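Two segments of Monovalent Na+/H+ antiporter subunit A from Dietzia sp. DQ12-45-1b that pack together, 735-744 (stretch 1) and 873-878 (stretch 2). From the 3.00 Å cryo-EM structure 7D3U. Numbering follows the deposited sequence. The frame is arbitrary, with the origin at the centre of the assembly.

Stretch 1 735-744: VDYRALDTLG
Stretch 2, residues 873-878: SFLLPL

The contact between 735-744 and 873-878 is mainly apolar packing, of side chains against side chains and against the helix backbone, with no hydrogen bond across it and 316 Å² buried, both sides summed. Stretch 1 is helical at 735-737, with a wider pi-type turn there, and R738 (phi/psi -100/58) is the first residue to leave helical values. A739 has phi/psi -70/-19, and values hold near -63/-41 from L740 to G744. The second helical segment is fixed by L743 N to A739 O and G744 N to L740 O, both 2.9 Å; at the break, A739 N to Y737 O (3.4 Å) and D741 N to R738 O (3.3 Å) are weak.

Stretch 2 has no regular helix or strand. Its phi/psi values run -69/141 at F874, 59/51 at L875, -122/129 at L876 and -64/151 at P877, so the positive phi of L875 interrupts an otherwise extended path. The register follows from two pairs: D736 CA lies 6.4 Å from L876 CA, and A739 CA lies 6.1 Å from L875 CA. As numbering rises from D736 to A739 it falls from L876 to L875.

The principal bump is L875, with 92 Å² covered by stretch 1. Its CA-to-CB bond points toward the helix, and chi1 -86° (m) with chi2 169° (t) sets the two methyls into a hollow lined by A739, L740 and L743. CD2 lies 3.7 Å from A739 CB, the one methyl of that side chain. L875 CD1 reaches the backbone itself, 3.6 Å from L740 CA and 3.7 Å from A739 O, and also sits 3.7 Å from L740 CG and 3.9 Å from L743 CD2.

F874 extends this apolar patch. Its CA-to-CB bond points sideways, but chi1 -176° (t) and chi2 59° bring the ring end nearer. The CA-to-CB bond of L743 (t, p; 37 Å² covered) points toward stretch 2, and L743 CD2 lies 3.7 Å from F874 CZ, near the ring plane, so the contact is with the edge. L740, chi1 off-rotamer at -110° and chi2 178°, brings CD2 to 4.4 Å from F874 CE2, also at the edge.

At the other end, the CA-to-CB bond of P877 (C-gamma endo) points toward stretch 1, and P877 CG lies 3.2 Å from D736 OD1, a close contact of carbon with carboxylate oxygen. D736 uses chi1 -78° (m) and chi2 -21°.

The CA-to-CB bonds of Y737, R738 and D741 point away from stretch 2. R738 and D741 instead form a salt bridge, R738 NH1 to D741 OD2 3.1 Å, linking the break residue R738 to D741 in the following helix.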

# COMPACT_ATOMS: atom_id res chain seq x y z
N VAL B 735 24.67 -7.42 -18.79
CA VAL B 735 24.31 -6.75 -20.04
C VAL B 735 23.81 -7.71 -21.10
O VAL B 735 23.10 -7.27 -22.03
CB VAL B 735 25.50 -5.92 -20.58
CG1 VAL B 735 26.57 -6.83 -21.15
CG2 VAL B 735 25.03 -4.91 -21.61
N ASP B 736 24.11 -9.00 -21.01
CA ASP B 736 23.75 -9.96 -22.05
C ASP B 736 22.71 -10.97 -21.57
O ASP B 736 21.66 -11.12 -22.21
CB ASP B 736 25.00 -10.67 -22.57
CG ASP B 736 25.80 -9.81 -23.52
OD1 ASP B 736 25.22 -8.86 -24.09
OD2 ASP B 736 27.00 -10.07 -23.70
N TYR B 737 22.97 -11.67 -20.47
CA TYR B 737 22.01 -12.67 -20.00
C TYR B 737 20.83 -12.01 -19.30
O TYR B 737 19.69 -12.06 -19.78
CB TYR B 737 22.70 -13.67 -19.07
CG TYR B 737 23.78 -14.49 -19.71
CD1 TYR B 737 23.49 -15.43 -20.68
CD2 TYR B 737 25.11 -14.35 -19.33
CE1 TYR B 737 24.47 -16.19 -21.26
CE2 TYR B 737 26.10 -15.10 -19.90
CZ TYR B 737 25.78 -16.02 -20.87
OH TYR B 737 26.77 -16.77 -21.44
N ARG B 738 21.08 -11.38 -18.16
CA ARG B 738 20.03 -10.72 -17.39
C ARG B 738 20.05 -9.21 -17.64
O ARG B 738 20.20 -8.40 -16.72
CB ARG B 738 20.18 -11.04 -15.91
CG ARG B 738 20.07 -12.51 -15.60
CD ARG B 738 20.13 -12.77 -14.11
NE ARG B 738 19.23 -13.85 -13.71
CZ ARG B 738 18.02 -13.66 -13.21
NH1 ARG B 738 17.56 -12.43 -13.04
NH2 ARG B 738 17.27 -14.70 -12.87
N ALA B 739 19.90 -8.83 -18.91
CA ALA B 739 19.89 -7.42 -19.25
C ALA B 739 18.64 -6.70 -18.76
O ALA B 739 18.65 -5.47 -18.64
CB ALA B 739 20.03 -7.24 -20.77
N LEU B 740 17.58 -7.45 -18.46
CA LEU B 740 16.37 -6.83 -17.94
C LEU B 740 16.60 -6.22 -16.57
O LEU B 740 16.05 -5.16 -16.26
CB LEU B 740 15.24 -7.85 -17.89
CG LEU B 740 14.12 -7.62 -18.91
CD1 LEU B 740 13.07 -8.70 -18.82
CD2 LEU B 740 13.51 -6.25 -18.72
N ASP B 741 17.41 -6.87 -15.73
CA ASP B 741 17.75 -6.29 -14.44
C ASP B 741 18.48 -4.97 -14.60
O ASP B 741 18.22 -4.01 -13.87
CB ASP B 741 18.60 -7.28 -13.63
CG ASP B 741 17.87 -8.56 -13.33
OD1 ASP B 741 16.67 -8.65 -13.65
OD2 ASP B 741 18.49 -9.49 -12.76
N THR B 742 19.41 -4.90 -15.56
CA THR B 742 20.16 -3.67 -15.77
C THR B 742 19.26 -2.57 -16.31
O THR B 742 19.37 -1.41 -15.89
CB THR B 742 21.33 -3.93 -16.71
OG1 THR B 742 22.07 -5.06 -16.25
CG2 THR B 742 22.24 -2.72 -16.76
N LEU B 743 18.38 -2.91 -17.26
CA LEU B 743 17.42 -1.92 -17.74
C LEU B 743 16.55 -1.42 -16.60
O LEU B 743 16.32 -0.21 -16.47
CB LEU B 743 16.56 -2.53 -18.84
CG LEU B 743 15.57 -1.59 -19.51
CD1 LEU B 743 16.28 -0.36 -20.03
CD2 LEU B 743 14.83 -2.30 -20.63
N GLY B 744 16.08 -2.33 -15.74
CA GLY B 744 15.25 -1.93 -14.62
C GLY B 744 15.97 -1.01 -13.66
O GLY B 744 15.42 -0.01 -13.21
N SER B 873 15.23 -11.65 -29.65
CA SER B 873 14.14 -11.07 -28.88
C SER B 873 14.64 -9.81 -28.18
O SER B 873 15.70 -9.28 -28.51
CB SER B 873 13.60 -12.09 -27.88
OG SER B 873 14.11 -11.85 -26.58
N PHE B 874 13.87 -9.34 -27.21
CA PHE B 874 14.17 -8.10 -26.52
C PHE B 874 15.42 -8.24 -25.67
O PHE B 874 15.65 -9.26 -25.03
CB PHE B 874 12.99 -7.67 -25.66
CG PHE B 874 13.16 -6.34 -24.98
CD1 PHE B 874 13.38 -5.20 -25.72
CD2 PHE B 874 13.09 -6.24 -23.60
CE1 PHE B 874 13.54 -3.98 -25.10
CE2 PHE B 874 13.24 -5.02 -22.98
CZ PHE B 874 13.47 -3.89 -23.73
N LEU B 875 16.24 -7.18 -25.67
CA LEU B 875 17.46 -7.11 -24.86
C LEU B 875 18.42 -8.25 -25.18
O LEU B 875 18.89 -8.97 -24.30
CB LEU B 875 17.12 -7.08 -23.36
CG LEU B 875 16.83 -5.69 -22.79
CD1 LEU B 875 16.26 -5.81 -21.39
CD2 LEU B 875 18.09 -4.85 -22.77
N LEU B 876 18.70 -8.42 -26.47
CA LEU B 876 19.67 -9.38 -26.94
C LEU B 876 20.75 -8.67 -27.73
O LEU B 876 20.43 -7.88 -28.64
CB LEU B 876 19.01 -10.46 -27.80
CG LEU B 876 19.93 -11.56 -28.32
CD1 LEU B 876 20.46 -12.40 -27.18
CD2 LEU B 876 19.19 -12.43 -29.32
N PRO B 877 22.03 -8.89 -27.44
CA PRO B 877 23.09 -8.22 -28.19
C PRO B 877 23.09 -8.63 -29.66
O PRO B 877 22.69 -9.74 -30.02
CB PRO B 877 24.38 -8.68 -27.49
CG PRO B 877 23.99 -9.94 -26.79
CD PRO B 877 22.58 -9.71 -26.35
N LEU B 878 23.55 -7.71 -30.50
CA LEU B 878 23.63 -7.94 -31.94
C LEU B 878 25.06 -7.82 -32.42
O LEU B 878 25.34 -7.11 -33.39
CB LEU B 878 22.73 -6.96 -32.69
CG LEU B 878 21.23 -7.13 -32.52
CD1 LEU B 878 20.50 -6.08 -33.33
CD2 LEU B 878 20.81 -8.53 -32.94